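Alpha-galactosidase (Lactobacillus brevis, PDB 3MI6) probably hydrolyses terminal, non-reducing alpha-D-galactose residues of galactose oligosaccharides, galactomannans and galactolipids, as a member of glycoside hydrolase family 36. Local coordinates at residues P210-P213 / G214-I218; E263-Q266 / Y267-R271; N696-P699 / S700-G704; L718-Q722 / E723-F727. All coordinates share one frame; numbering follows the deposited sequence.

Contact 1 (P210-P213 / G214-I218); sequences PLRP and GMQSI
Q216 lays its side chain against L211, the two crossing at about a right angle, with Q216 CD 3.6 Å from L211 CD1 and Q216 CG 4.0 Å from the same methyl. The contact closes the tight connection between strands 205-210 and 214-219, which belong to different sheets of the N-terminal beta-sandwich, so the chain here steps from one layer to the other. L211 suits this buried step: its branched end turns inward, where it also meets V264 and L193. The R212 and Q216 side chains slide past each other in opposite directions. A chi1 of 38° sets R212 CG between the backbone N and the carbonyl carbon, and further bends at chi2 and chi3 leave the guanidinium and amide planes 23° apart, with the guanidinium obliquely beside G214 and M215. The guanidinium also faces a second subunit, where NH2 makes a weak hydrogen bond with S217 O of that chain; M215 and S217 carry the sheet across the same interface by pairing with a strand of that subunit. G214 takes backbone angles (phi 108°) at which any beta carbon would run into the carbonyl oxygen, P213 O, just before it.

Contact 2 (E263-Q266 / Y267-R271); sequences EVDQ and YSTSR
A chi1 of 73° turns the D265 carboxylate so that OD1 meets T269 N at 2.7 Å, nearly along the C-O bond; separately, a chi1 of 81° puts T269 OG1 2.8 Å from the same D265 OD1. The setting is a beta hairpin of strands 258-264 and 270-274, closed by a type I turn with a G1 bulge: S268 N gives to D265 O and D265 N to T269 O, while S268 adopts the left-handed backbone conformation that glycine most often fills. Aspartate suits the first turn position because its OD1 takes the T269 N-H, while D265 O is used by S268 N. E263 and R271 form a hydrogen-bonded pair, and V264 rests its CG1 3.9 Å from S268 CA. At the turn's tip Q266 and Y267 run side by side, Q266 CG 3.3 Å from Y267 CD2, with amide and ring 26° apart; the Y267 hydroxyl bonds N676 of a third subunit. With an alanine in place of Y267, Q266 would probably lose its flat neighbour and N676 of that subunit its hydroxyl partner. Beside T269, a water donates to D265 OD2 at 2.7 Å and accepts only weakly from T269 OG1.

Contact 3 (N696-P699 / S700-G704); sequences NDDP and STYYG
From D698 to S700 the backbone turns sharply, D698 in a polyproline-like conformation and P699 helical, so that S700 N swings back to the D698 carboxylate and closes an Asx turn. The turn belongs to the loop between strands 692-695 and 702-703, the latter at one edge, within this chain, of the antiparallel sheet of the C-terminal domain. D698 OD1 accepts from S700 N at 2.8 Å, the donor standing 42° out of the carboxylate plane. Proline fits the middle position, where its ring restrains phi and no N-H is needed. With CG anti to the backbone N (chi1 168°), D698 reaches forward and uses its second oxygen on Y702, whose OH is hydrogen-bonded to D698 OD2 at 2.5 Å. This oxygen lies in the plane of the Y702 ring, at its edge, while the carboxylate stands 77° to that ring. OD2 is also bonded to the hydroxyl of Y712, whose ring meets Y702 edge-to-face, so one carboxylate oxygen holds two tyrosines. A leucine in place of D698 would probably leave S700 N and both tyrosine hydroxyls without this acceptor. On the backbone, a single water donates to D698 O at 3.0 Å and to S700 O at 2.6 Å.

Contact 4 (L718-Q722 / E723-F727); sequences LADGQ and ESKDF
E723 meets D720 through its backbone: E723 N gives a weak hydrogen bond of 3.3 Å to D720 OD1. The same oxygen closes an Asx turn, in which Q722 N donates to D720 OD1 at 2.8 Å, from 42° above the carboxylate plane, so that it receives two backbone N-H groups. G721, between D720 and Q722, takes a positive phi of 71°, which glycine adopts without strain. The E723 side chain extends beyond CG, and its OE1 forms a salt bridge of 3.2 Å with K725 NZ, using the lone pair that faces away from the other carboxylate oxygen. S724 points away from the preceding residues and serves its own neighbours, its OG accepting from D726 N at 3.0 Å in an ST turn, a task for which a short hydroxyl side chain is well made. All this lies in the surface loop between strands 712-714 and 728-736 of the C-terminal domain. K725 is the residue that reaches across. Its CG lies anti to the carbonyl carbon (chi1 -68°), and bends at chi2, chi3 and chi4 carry the chain past the carbonyl oxygen L718 O, 3.4 Å from K725 CG, until NZ forms a salt bridge of 2.9 Å with D720 OD2. D720, E723 and K725 thus make a salt-bridge network, whose ammonium probably helps to hold two like-charged carboxylates near each other. D726 is buried at an interface, where it makes a salt bridge with R586 of a fourth subunit and accepts from N673 N of its own chain. D726 CB lies 3.8 Å above one face of the F727 ring, offset toward the rim.

Contacts 1 and 2 are partly buried and share one sheet of the N-terminal domain: strands 214-219 and 258-264 are neighbours there, and G214 N lies 3.0 Å from V264 O, probably a hydrogen bond. Contacts 3 and 4 are surface loops of the C-terminal domain, their centres about 27 Å apart and without touching. The chemistry follows the place. Contact 2 rests on strand pairing and contact 1 on close packing at a step between sheets, whereas contacts 3 and 4 depend on an aspartate that closes an Asx turn and turns its second oxygen to a tyrosine hydroxyl in one, a lysine in the other. All four also border neighbouring subunits.

Contact 1 (P210-P213 / G214-I218)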
ATOM      1  N   PRO D 210       8.948   1.444   5.779  1.00 28.50           N
ATOM      2  CA  PRO D 210       9.971   1.942   4.860  1.00 29.02           C
ATOM      3  C   PRO D 210      10.724   3.104   5.509  1.00 29.64           C
ATOM      4  O   PRO D 210      10.093   3.876   6.220  1.00 30.04           O
ATOM      5  CB  PRO D 210       9.152   2.468   3.671  1.00 28.88           C
ATOM      6  CG  PRO D 210       7.805   1.887   3.817  1.00 30.53           C
ATOM      7  CD  PRO D 210       7.590   1.713   5.298  1.00 29.45           C
ATOM      8  N   LEU D 211      12.033   3.219   5.280  1.00 29.12           N
ATOM      9  CA  LEU D 211      12.799   4.350   5.770  1.00 25.22           C
ATOM     10  C   LEU D 211      12.244   5.619   5.153  1.00 27.45           C
ATOM     11  O   LEU D 211      11.572   5.568   4.115  1.00 27.90           O
ATOM     12  CB  LEU D 211      14.265   4.196   5.381  1.00 27.00           C
ATOM     13  CG  LEU D 211      15.271   3.610   6.382  1.00 27.49           C
ATOM     14  CD1 LEU D 211      14.608   3.015   7.617  1.00 25.02           C
ATOM     15  CD2 LEU D 211      16.130   2.583   5.693  1.00 26.05           C
ATOM     16  N   ARG D 212      12.499   6.747   5.805  1.00 27.21           N
ATOM     17  CA  ARG D 212      12.179   8.059   5.243  1.00 28.49           C
ATOM     18  C   ARG D 212      13.259   9.088   5.605  1.00 28.21           C
ATOM     19  O   ARG D 212      14.127   8.824   6.427  1.00 28.44           O
ATOM     20  CB  ARG D 212      10.790   8.535   5.699  1.00 29.12           C
ATOM     21  CG  ARG D 212      10.440   8.190   7.152  1.00 28.79           C
ATOM     22  CD  ARG D 212       9.650   9.322   7.853  1.00 27.76           C
ATOM     23  NE  ARG D 212      10.149   9.454   9.204  1.00 27.12           N
ATOM     24  CZ  ARG D 212      10.937  10.442   9.586  1.00 30.93           C
ATOM     25  NH1 ARG D 212      11.245  11.379   8.720  1.00 33.85           N
ATOM     26  NH2 ARG D 212      11.404  10.517  10.818  1.00 32.52           N
ATOM     27  N   PRO D 213      13.216  10.266   4.984  1.00 28.70           N
ATOM     28  CA  PRO D 213      14.276  11.221   5.303  1.00 29.21           C
ATOM     29  C   PRO D 213      14.225  11.594   6.764  1.00 28.65           C
ATOM     30  O   PRO D 213      13.160  11.857   7.258  1.00 29.54           O
ATOM     31  CB  PRO D 213      13.918  12.424   4.438  1.00 25.87           C
ATOM     32  CG  PRO D 213      13.240  11.797   3.243  1.00 27.87           C
ATOM     33  CD  PRO D 213      12.400  10.709   3.841  1.00 28.91           C
ATOM     34  N   GLY D 214      15.359  11.620   7.440  1.00 26.68           N
ATOM     35  CA  GLY D 214      15.374  11.993   8.830  1.00 29.54           C
ATOM     36  C   GLY D 214      15.637  10.826   9.768  1.00 32.04           C
ATOM     37  O   GLY D 214      16.209   9.791   9.388  1.00 29.94           O
HETATM   38  N   MSE D 215      15.206  10.993  11.008  1.00 28.43           N
HETATM   39  CA  MSE D 215      15.527  10.034  12.031  1.00 28.60           C
HETATM   40  C   MSE D 215      14.375   9.092  12.295  1.00 28.43           C
HETATM   41  O   MSE D 215      13.254   9.526  12.498  1.00 29.36           O
HETATM   42  CB  MSE D 215      15.865  10.767  13.326  1.00 33.12           C
HETATM   43  CG  MSE D 215      16.253   9.823  14.425  1.00 37.39           C
HETATM   44 SE   MSE D 215      18.080   9.213  14.155  1.00 63.44          SE
HETATM   45  CE  MSE D 215      18.967  10.689  15.090  1.00 48.76           C
ATOM     46  N   GLN D 216      14.651   7.798  12.260  1.00 28.45           N
ATOM     47  CA  GLN D 216      13.743   6.800  12.812  1.00 26.71           C
ATOM     48  C   GLN D 216      14.596   5.948  13.708  1.00 31.09           C
ATOM     49  O   GLN D 216      15.537   5.267  13.254  1.00 28.54           O
ATOM     50  CB  GLN D 216      13.105   5.918  11.748  1.00 24.36           C
ATOM     51  CG  GLN D 216      14.062   5.457  10.694  1.00 26.82           C
ATOM     52  CD  GLN D 216      13.760   6.071   9.349  1.00 28.28           C
ATOM     53  OE1 GLN D 216      14.515   6.919   8.842  1.00 27.56           O
ATOM     54  NE2 GLN D 216      12.631   5.656   8.758  1.00 30.45           N
ATOM     55  N   SER D 217      14.277   5.999  14.990  1.00 27.73           N
ATOM     56  CA  SER D 217      15.055   5.282  15.954  1.00 26.24           C
ATOM     57  C   SER D 217      14.098   4.643  16.941  1.00 28.89           C
ATOM     58  O   SER D 217      12.906   4.980  16.983  1.00 28.15           O
ATOM     59  CB  SER D 217      15.982   6.269  16.662  1.00 28.98           C
ATOM     60  OG  SER D 217      15.237   7.297  17.306  1.00 28.56           O
ATOM     61  N   ILE D 218      14.621   3.695  17.709  1.00 28.43           N
ATOM     62  CA  ILE D 218      13.963   3.240  18.915  1.00 29.91           C
ATOM     63  C   ILE D 218      15.017   3.215  20.019  1.00 28.50           C
ATOM     64  O   ILE D 218      16.182   3.009  19.752  1.00 26.73           O
ATOM     65  CB  ILE D 218      13.364   1.841  18.731  1.00 29.94           C
ATOM     66  CG1 ILE D 218      14.473   0.787  18.666  1.00 28.97           C
ATOM     67  CG2 ILE D 218      12.495   1.803  17.506  1.00 24.41           C
ATOM     68  CD1 ILE D 218      14.233  -0.258  17.615  1.00 26.54           C
TER

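Contact 2 (E263-Q266 / Y267-R271)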
ATOM      1  N   GLU D 263      19.260   7.035  10.078  1.00 30.72           N
ATOM      2  CA  GLU D 263      19.068   8.358   9.513  1.00 30.86           C
ATOM      3  C   GLU D 263      19.286   8.277   8.017  1.00 29.94           C
ATOM      4  O   GLU D 263      20.264   7.703   7.548  1.00 30.44           O
ATOM      5  CB  GLU D 263      20.042   9.356  10.152  1.00 30.62           C
ATOM      6  CG  GLU D 263      19.773  10.814   9.815  1.00 35.88           C
ATOM      7  CD  GLU D 263      20.798  11.741  10.456  1.00 42.48           C
ATOM      8  OE1 GLU D 263      21.863  11.213  10.874  1.00 41.75           O
ATOM      9  OE2 GLU D 263      20.542  12.978  10.544  1.00 42.03           O
ATOM     10  N   VAL D 264      18.345   8.841   7.279  1.00 29.30           N
ATOM     11  CA  VAL D 264      18.420   8.927   5.830  1.00 29.10           C
ATOM     12  C   VAL D 264      18.719  10.380   5.529  1.00 29.47           C
ATOM     13  O   VAL D 264      17.932  11.257   5.865  1.00 27.53           O
ATOM     14  CB  VAL D 264      17.085   8.511   5.185  1.00 27.40           C
ATOM     15  CG1 VAL D 264      17.150   8.629   3.683  1.00 28.24           C
ATOM     16  CG2 VAL D 264      16.718   7.073   5.610  1.00 28.43           C
ATOM     17  N   ASP D 265      19.864  10.635   4.908  1.00 30.42           N
ATOM     18  CA  ASP D 265      20.315  12.005   4.714  1.00 31.89           C
ATOM     19  C   ASP D 265      19.811  12.587   3.408  1.00 33.57           C
ATOM     20  O   ASP D 265      19.042  11.954   2.678  1.00 31.01           O
ATOM     21  CB  ASP D 265      21.842  12.101   4.763  1.00 31.98           C
ATOM     22  CG  ASP D 265      22.506  11.534   3.516  1.00 34.64           C
ATOM     23  OD1 ASP D 265      21.907  10.645   2.887  1.00 36.66           O
ATOM     24  OD2 ASP D 265      23.632  11.956   3.165  1.00 36.72           O
ATOM     25  N   GLN D 266      20.272  13.799   3.121  1.00 34.86           N
ATOM     26  CA  GLN D 266      19.850  14.539   1.937  1.00 34.38           C
ATOM     27  C   GLN D 266      20.100  13.798   0.627  1.00 34.79           C
ATOM     28  O   GLN D 266      19.411  14.044  -0.346  1.00 35.83           O
ATOM     29  CB  GLN D 266      20.565  15.881   1.903  1.00 37.54           C
ATOM     30  CG  GLN D 266      22.059  15.733   2.144  1.00 40.15           C
ATOM     31  CD  GLN D 266      22.788  17.052   2.162  1.00 43.38           C
ATOM     32  OE1 GLN D 266      22.407  18.007   1.470  1.00 39.81           O
ATOM     33  NE2 GLN D 266      23.853  17.119   2.962  1.00 47.28           N
ATOM     34  N   TYR D 267      21.087  12.903   0.605  1.00 35.51           N
ATOM     35  CA  TYR D 267      21.432  12.142  -0.602  1.00 35.64           C
ATOM     36  C   TYR D 267      20.961  10.686  -0.516  1.00 34.78           C
ATOM     37  O   TYR D 267      21.485   9.803  -1.201  1.00 36.70           O
ATOM     38  CB  TYR D 267      22.941  12.224  -0.911  1.00 33.78           C
ATOM     39  CG  TYR D 267      23.440  13.647  -1.024  1.00 36.86           C
ATOM     40  CD1 TYR D 267      23.196  14.402  -2.170  1.00 39.78           C
ATOM     41  CD2 TYR D 267      24.149  14.247   0.014  1.00 37.09           C
ATOM     42  CE1 TYR D 267      23.641  15.706  -2.282  1.00 38.46           C
ATOM     43  CE2 TYR D 267      24.594  15.556  -0.094  1.00 37.77           C
ATOM     44  CZ  TYR D 267      24.335  16.274  -1.247  1.00 37.67           C
ATOM     45  OH  TYR D 267      24.755  17.571  -1.359  1.00 39.60           O
ATOM     46  N   SER D 268      19.959  10.454   0.326  1.00 31.84           N
ATOM     47  CA  SER D 268      19.311   9.148   0.441  1.00 32.24           C
ATOM     48  C   SER D 268      20.272   8.025   0.791  1.00 31.49           C
ATOM     49  O   SER D 268      20.126   6.901   0.298  1.00 30.06           O
ATOM     50  CB  SER D 268      18.499   8.803  -0.823  1.00 31.81           C
ATOM     51  OG  SER D 268      17.129   8.578  -0.492  1.00 35.45           O
ATOM     52  N   THR D 269      21.264   8.345   1.625  1.00 30.97           N
ATOM     53  CA  THR D 269      22.075   7.325   2.286  1.00 31.14           C
ATOM     54  C   THR D 269      21.593   7.077   3.715  1.00 31.30           C
ATOM     55  O   THR D 269      20.854   7.884   4.295  1.00 30.68           O
ATOM     56  CB  THR D 269      23.557   7.693   2.337  1.00 31.31           C
ATOM     57  OG1 THR D 269      23.805   8.593   3.433  1.00 30.67           O
ATOM     58  CG2 THR D 269      23.977   8.301   1.023  1.00 29.92           C
ATOM     59  N   SER D 270      22.032   5.958   4.275  1.00 28.97           N
ATOM     60  CA  SER D 270      21.568   5.530   5.572  1.00 27.68           C
ATOM     61  C   SER D 270      22.695   5.356   6.568  1.00 31.54           C
ATOM     62  O   SER D 270      23.639   4.624   6.311  1.00 31.08           O
ATOM     63  CB  SER D 270      20.845   4.201   5.433  1.00 28.29           C
ATOM     64  OG  SER D 270      19.761   4.329   4.536  1.00 33.43           O
ATOM     65  N   ARG D 271      22.573   6.015   7.718  1.00 31.65           N
ATOM     66  CA  ARG D 271      23.446   5.737   8.839  1.00 30.70           C
ATOM     67  C   ARG D 271      22.712   4.929   9.914  1.00 30.89           C
ATOM     68  O   ARG D 271      21.751   5.409  10.519  1.00 29.70           O
ATOM     69  CB  ARG D 271      23.998   7.041   9.421  1.00 33.26           C
ATOM     70  CG  ARG D 271      25.095   6.851  10.474  1.00 32.48           C
ATOM     71  CD  ARG D 271      25.836   8.153  10.731  1.00 34.67           C
ATOM     72  NE  ARG D 271      26.898   8.369   9.760  1.00 37.46           N
ATOM     73  CZ  ARG D 271      27.568   9.509   9.616  1.00 40.32           C
ATOM     74  NH1 ARG D 271      27.275  10.554  10.374  1.00 37.71           N
ATOM     75  NH2 ARG D 271      28.520   9.610   8.697  1.00 38.14           N
TER
HETATM   76  O   HOH W   1      25.892  10.911   2.114  1.00 35.19           O

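Contact 3 (N696-P699 / S700-G704)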
ATOM      1  N   ASN D 696       3.134 -38.085  11.118  1.00 39.68           N
ATOM      2  CA  ASN D 696       2.227 -38.547  12.135  1.00 39.42           C
ATOM      3  C   ASN D 696       1.847 -39.928  11.713  1.00 38.69           C
ATOM      4  O   ASN D 696       2.654 -40.640  11.222  1.00 40.86           O
ATOM      5  CB  ASN D 696       1.006 -37.656  12.251  1.00 40.58           C
ATOM      6  CG  ASN D 696       1.349 -36.221  12.479  1.00 39.80           C
ATOM      7  OD1 ASN D 696       2.318 -35.909  13.070  1.00 39.02           O
ATOM      8  ND2 ASN D 696       0.535 -35.353  12.006  1.00 37.79           N
ATOM      9  N   ASP D 697       0.611 -40.307  11.900  1.00 39.35           N
ATOM     10  CA  ASP D 697       0.186 -41.681  11.673  1.00 40.01           C
ATOM     11  C   ASP D 697      -0.303 -41.911  10.232  1.00 40.23           C
ATOM     12  O   ASP D 697      -0.880 -42.955   9.922  1.00 39.25           O
ATOM     13  CB  ASP D 697      -0.915 -42.047  12.664  1.00 43.27           C
ATOM     14  CG  ASP D 697      -2.092 -41.068  12.626  1.00 48.24           C
ATOM     15  OD1 ASP D 697      -2.004 -40.024  11.930  1.00 41.59           O
ATOM     16  OD2 ASP D 697      -3.118 -41.351  13.294  1.00 60.77           O
ATOM     17  N   ASP D 698      -0.118 -40.920   9.340  1.00 39.72           N
ATOM     18  CA  ASP D 698      -0.438 -41.061   7.922  1.00 38.20           C
ATOM     19  C   ASP D 698       0.526 -42.075   7.317  1.00 40.10           C
ATOM     20  O   ASP D 698       1.751 -41.921   7.418  1.00 41.05           O
ATOM     21  CB  ASP D 698      -0.340 -39.702   7.222  1.00 36.73           C
ATOM     22  CG  ASP D 698      -0.377 -39.805   5.711  1.00 36.94           C
ATOM     23  OD1 ASP D 698      -0.516 -40.927   5.183  1.00 36.61           O
ATOM     24  OD2 ASP D 698      -0.252 -38.748   5.055  1.00 33.72           O
ATOM     25  N   PRO D 699      -0.029 -43.129   6.706  1.00 39.07           N
ATOM     26  CA  PRO D 699       0.688 -44.315   6.218  1.00 37.53           C
ATOM     27  C   PRO D 699       1.451 -44.061   4.937  1.00 39.09           C
ATOM     28  O   PRO D 699       2.330 -44.847   4.608  1.00 42.13           O
ATOM     29  CB  PRO D 699      -0.445 -45.292   5.931  1.00 41.43           C
ATOM     30  CG  PRO D 699      -1.609 -44.393   5.586  1.00 37.32           C
ATOM     31  CD  PRO D 699      -1.486 -43.276   6.566  1.00 38.83           C
ATOM     32  N   SER D 700       1.113 -42.992   4.224  1.00 38.34           N
ATOM     33  CA  SER D 700       1.822 -42.629   3.002  1.00 38.23           C
ATOM     34  C   SER D 700       3.240 -42.134   3.252  1.00 38.44           C
ATOM     35  O   SER D 700       3.594 -41.710   4.347  1.00 39.67           O
ATOM     36  CB  SER D 700       1.057 -41.554   2.219  1.00 41.20           C
ATOM     37  OG  SER D 700      -0.177 -42.048   1.732  1.00 47.22           O
ATOM     38  N   THR D 701       4.051 -42.183   2.207  1.00 39.16           N
ATOM     39  CA  THR D 701       5.403 -41.673   2.277  1.00 36.74           C
ATOM     40  C   THR D 701       5.577 -40.515   1.279  1.00 34.81           C
ATOM     41  O   THR D 701       5.066 -40.549   0.164  1.00 33.11           O
ATOM     42  CB  THR D 701       6.443 -42.818   2.124  1.00 39.30           C
ATOM     43  OG1 THR D 701       6.958 -42.861   0.791  1.00 38.86           O
ATOM     44  CG2 THR D 701       5.794 -44.154   2.463  1.00 40.94           C
ATOM     45  N   TYR D 702       6.270 -39.471   1.718  1.00 35.31           N
ATOM     46  CA  TYR D 702       6.390 -38.252   0.942  1.00 34.68           C
ATOM     47  C   TYR D 702       7.862 -37.885   0.759  1.00 36.90           C
ATOM     48  O   TYR D 702       8.658 -37.964   1.699  1.00 36.53           O
ATOM     49  CB  TYR D 702       5.655 -37.106   1.647  1.00 33.32           C
ATOM     50  CG  TYR D 702       4.195 -37.363   1.916  1.00 33.15           C
ATOM     51  CD1 TYR D 702       3.771 -37.827   3.148  1.00 31.71           C
ATOM     52  CD2 TYR D 702       3.233 -37.143   0.937  1.00 35.00           C
ATOM     53  CE1 TYR D 702       2.437 -38.074   3.406  1.00 33.11           C
ATOM     54  CE2 TYR D 702       1.892 -37.380   1.188  1.00 32.97           C
ATOM     55  CZ  TYR D 702       1.500 -37.845   2.426  1.00 35.04           C
ATOM     56  OH  TYR D 702       0.171 -38.093   2.687  1.00 34.98           O
ATOM     57  N   TYR D 703       8.228 -37.476  -0.448  1.00 35.43           N
ATOM     58  CA  TYR D 703       9.534 -36.853  -0.646  1.00 37.38           C
ATOM     59  C   TYR D 703       9.551 -35.422  -0.104  1.00 37.87           C
ATOM     60  O   TYR D 703       8.557 -34.686  -0.182  1.00 35.65           O
ATOM     61  CB  TYR D 703       9.944 -36.881  -2.120  1.00 36.70           C
ATOM     62  CG  TYR D 703      10.507 -38.212  -2.547  1.00 39.73           C
ATOM     63  CD1 TYR D 703       9.676 -39.262  -2.929  1.00 39.05           C
ATOM     64  CD2 TYR D 703      11.873 -38.432  -2.548  1.00 42.51           C
ATOM     65  CE1 TYR D 703      10.200 -40.485  -3.309  1.00 38.07           C
ATOM     66  CE2 TYR D 703      12.401 -39.658  -2.923  1.00 42.97           C
ATOM     67  CZ  TYR D 703      11.564 -40.670  -3.303  1.00 41.17           C
ATOM     68  OH  TYR D 703      12.122 -41.863  -3.675  1.00 48.55           O
ATOM     69  N   GLY D 704      10.692 -35.039   0.454  1.00 35.34           N
ATOM     70  CA  GLY D 704      10.872 -33.700   0.954  1.00 30.11           C
ATOM     71  C   GLY D 704      10.293 -32.673   0.010  1.00 35.11           C
ATOM     72  O   GLY D 704       9.635 -31.737   0.459  1.00 34.85           O
TER
HETATM   73  O   HOH W   2       3.214 -39.693   5.955  1.00 37.20           O

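Contact 4 (L718-Q722 / E723-F727)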
ATOM      1  N   LEU D 718     -13.422 -28.848  12.253  1.00 38.00           N
ATOM      2  CA  LEU D 718     -14.879 -28.973  12.256  1.00 40.01           C
ATOM      3  C   LEU D 718     -15.519 -28.795  13.623  1.00 39.86           C
ATOM      4  O   LEU D 718     -14.898 -29.064  14.646  1.00 39.43           O
ATOM      5  CB  LEU D 718     -15.294 -30.339  11.713  1.00 41.14           C
ATOM      6  CG  LEU D 718     -15.034 -30.541  10.228  1.00 40.84           C
ATOM      7  CD1 LEU D 718     -15.639 -31.856   9.790  1.00 40.95           C
ATOM      8  CD2 LEU D 718     -15.623 -29.375   9.446  1.00 40.01           C
ATOM      9  N   ALA D 719     -16.774 -28.361  13.626  1.00 38.38           N
ATOM     10  CA  ALA D 719     -17.556 -28.303  14.852  1.00 40.54           C
ATOM     11  C   ALA D 719     -17.933 -29.729  15.308  1.00 44.49           C
ATOM     12  O   ALA D 719     -18.298 -30.573  14.481  1.00 40.83           O
ATOM     13  CB  ALA D 719     -18.794 -27.454  14.632  1.00 34.41           C
ATOM     14  N   ASP D 720     -17.825 -29.996  16.611  1.00 43.85           N
ATOM     15  CA  ASP D 720     -18.187 -31.308  17.172  1.00 43.59           C
ATOM     16  C   ASP D 720     -19.202 -31.245  18.336  1.00 46.59           C
ATOM     17  O   ASP D 720     -19.515 -32.264  18.955  1.00 47.72           O
ATOM     18  CB  ASP D 720     -16.934 -32.100  17.589  1.00 41.77           C
ATOM     19  CG  ASP D 720     -16.229 -31.516  18.825  1.00 48.20           C
ATOM     20  OD1 ASP D 720     -16.718 -30.533  19.435  1.00 46.02           O
ATOM     21  OD2 ASP D 720     -15.163 -32.060  19.191  1.00 48.76           O
ATOM     22  N   GLY D 721     -19.708 -30.046  18.621  1.00 47.06           N
ATOM     23  CA  GLY D 721     -20.660 -29.825  19.697  1.00 47.88           C
ATOM     24  C   GLY D 721     -20.098 -29.950  21.109  1.00 54.12           C
ATOM     25  O   GLY D 721     -20.852 -29.884  22.085  1.00 57.68           O
ATOM     26  N   GLN D 722     -18.782 -30.122  21.231  1.00 52.99           N
ATOM     27  CA  GLN D 722     -18.159 -30.432  22.525  1.00 53.41           C
ATOM     28  C   GLN D 722     -17.286 -29.288  23.069  1.00 53.86           C
ATOM     29  O   GLN D 722     -17.326 -28.968  24.261  1.00 52.78           O
ATOM     30  CB  GLN D 722     -17.320 -31.724  22.423  1.00 53.73           C
ATOM     31  CG  GLN D 722     -18.110 -33.041  22.253  1.00 59.23           C
ATOM     32  CD  GLN D 722     -18.803 -33.519  23.542  1.00 69.33           C
ATOM     33  OE1 GLN D 722     -19.905 -33.067  23.878  1.00 70.32           O
ATOM     34  NE2 GLN D 722     -18.163 -34.449  24.255  1.00 68.90           N
ATOM     35  N   GLU D 723     -16.487 -28.687  22.190  1.00 52.67           N
ATOM     36  CA  GLU D 723     -15.535 -27.656  22.583  1.00 45.16           C
ATOM     37  C   GLU D 723     -15.429 -26.538  21.534  1.00 42.74           C
ATOM     38  O   GLU D 723     -15.842 -26.700  20.384  1.00 40.65           O
ATOM     39  CB  GLU D 723     -14.154 -28.277  22.839  1.00 42.36           C
ATOM     40  CG  GLU D 723     -13.502 -28.872  21.589  1.00 46.69           C
ATOM     41  CD  GLU D 723     -11.998 -29.160  21.745  1.00 46.84           C
ATOM     42  OE1 GLU D 723     -11.316 -29.386  20.714  1.00 37.43           O
ATOM     43  OE2 GLU D 723     -11.499 -29.158  22.898  1.00 51.13           O
ATOM     44  N   SER D 724     -14.882 -25.399  21.951  1.00 39.81           N
ATOM     45  CA  SER D 724     -14.597 -24.315  21.040  1.00 36.20           C
ATOM     46  C   SER D 724     -13.567 -24.807  20.055  1.00 38.27           C
ATOM     47  O   SER D 724     -12.736 -25.641  20.402  1.00 38.14           O
ATOM     48  CB  SER D 724     -14.034 -23.114  21.792  1.00 35.38           C
ATOM     49  OG  SER D 724     -13.626 -22.106  20.881  1.00 35.41           O
ATOM     50  N   LYS D 725     -13.625 -24.306  18.824  1.00 35.92           N
ATOM     51  CA  LYS D 725     -12.609 -24.639  17.844  1.00 34.06           C
ATOM     52  C   LYS D 725     -11.794 -23.394  17.528  1.00 36.93           C
ATOM     53  O   LYS D 725     -11.179 -23.274  16.461  1.00 35.60           O
ATOM     54  CB  LYS D 725     -13.223 -25.259  16.601  1.00 35.24           C
ATOM     55  CG  LYS D 725     -13.831 -26.630  16.842  1.00 35.75           C
ATOM     56  CD  LYS D 725     -13.058 -27.375  17.902  1.00 36.47           C
ATOM     57  CE  LYS D 725     -12.854 -28.830  17.543  1.00 37.76           C
ATOM     58  NZ  LYS D 725     -13.583 -29.722  18.463  1.00 37.43           N
ATOM     59  N   ASP D 726     -11.797 -22.464  18.481  1.00 36.22           N
ATOM     60  CA  ASP D 726     -10.908 -21.311  18.414  1.00 35.55           C
ATOM     61  C   ASP D 726      -9.559 -21.693  19.012  1.00 33.23           C
ATOM     62  O   ASP D 726      -9.475 -22.674  19.744  1.00 36.85           O
ATOM     63  CB  ASP D 726     -11.528 -20.107  19.113  1.00 32.60           C
ATOM     64  CG  ASP D 726     -12.629 -19.461  18.280  1.00 35.81           C
ATOM     65  OD1 ASP D 726     -12.671 -19.675  17.049  1.00 35.47           O
ATOM     66  OD2 ASP D 726     -13.460 -18.732  18.854  1.00 38.03           O
ATOM     67  N   PHE D 727      -8.504 -20.968  18.653  1.00 30.62           N
ATOM     68  CA  PHE D 727      -7.170 -21.255  19.171  1.00 33.49           C
ATOM     69  C   PHE D 727      -6.812 -22.740  18.994  1.00 33.55           C
ATOM     70  O   PHE D 727      -6.576 -23.475  19.970  1.00 31.63           O
ATOM     71  CB  PHE D 727      -7.072 -20.819  20.644  1.00 33.30           C
ATOM     72  CG  PHE D 727      -7.906 -19.608  20.966  1.00 32.33           C
ATOM     73  CD1 PHE D 727      -7.658 -18.393  20.346  1.00 31.49           C
ATOM     74  CD2 PHE D 727      -8.952 -19.688  21.869  1.00 31.45           C
ATOM     75  CE1 PHE D 727      -8.435 -17.285  20.617  1.00 30.02           C
ATOM     76  CE2 PHE D 727      -9.724 -18.575  22.146  1.00 31.09           C
ATOM     77  CZ  PHE D 727      -9.466 -17.377  21.519  1.00 30.52           C
TER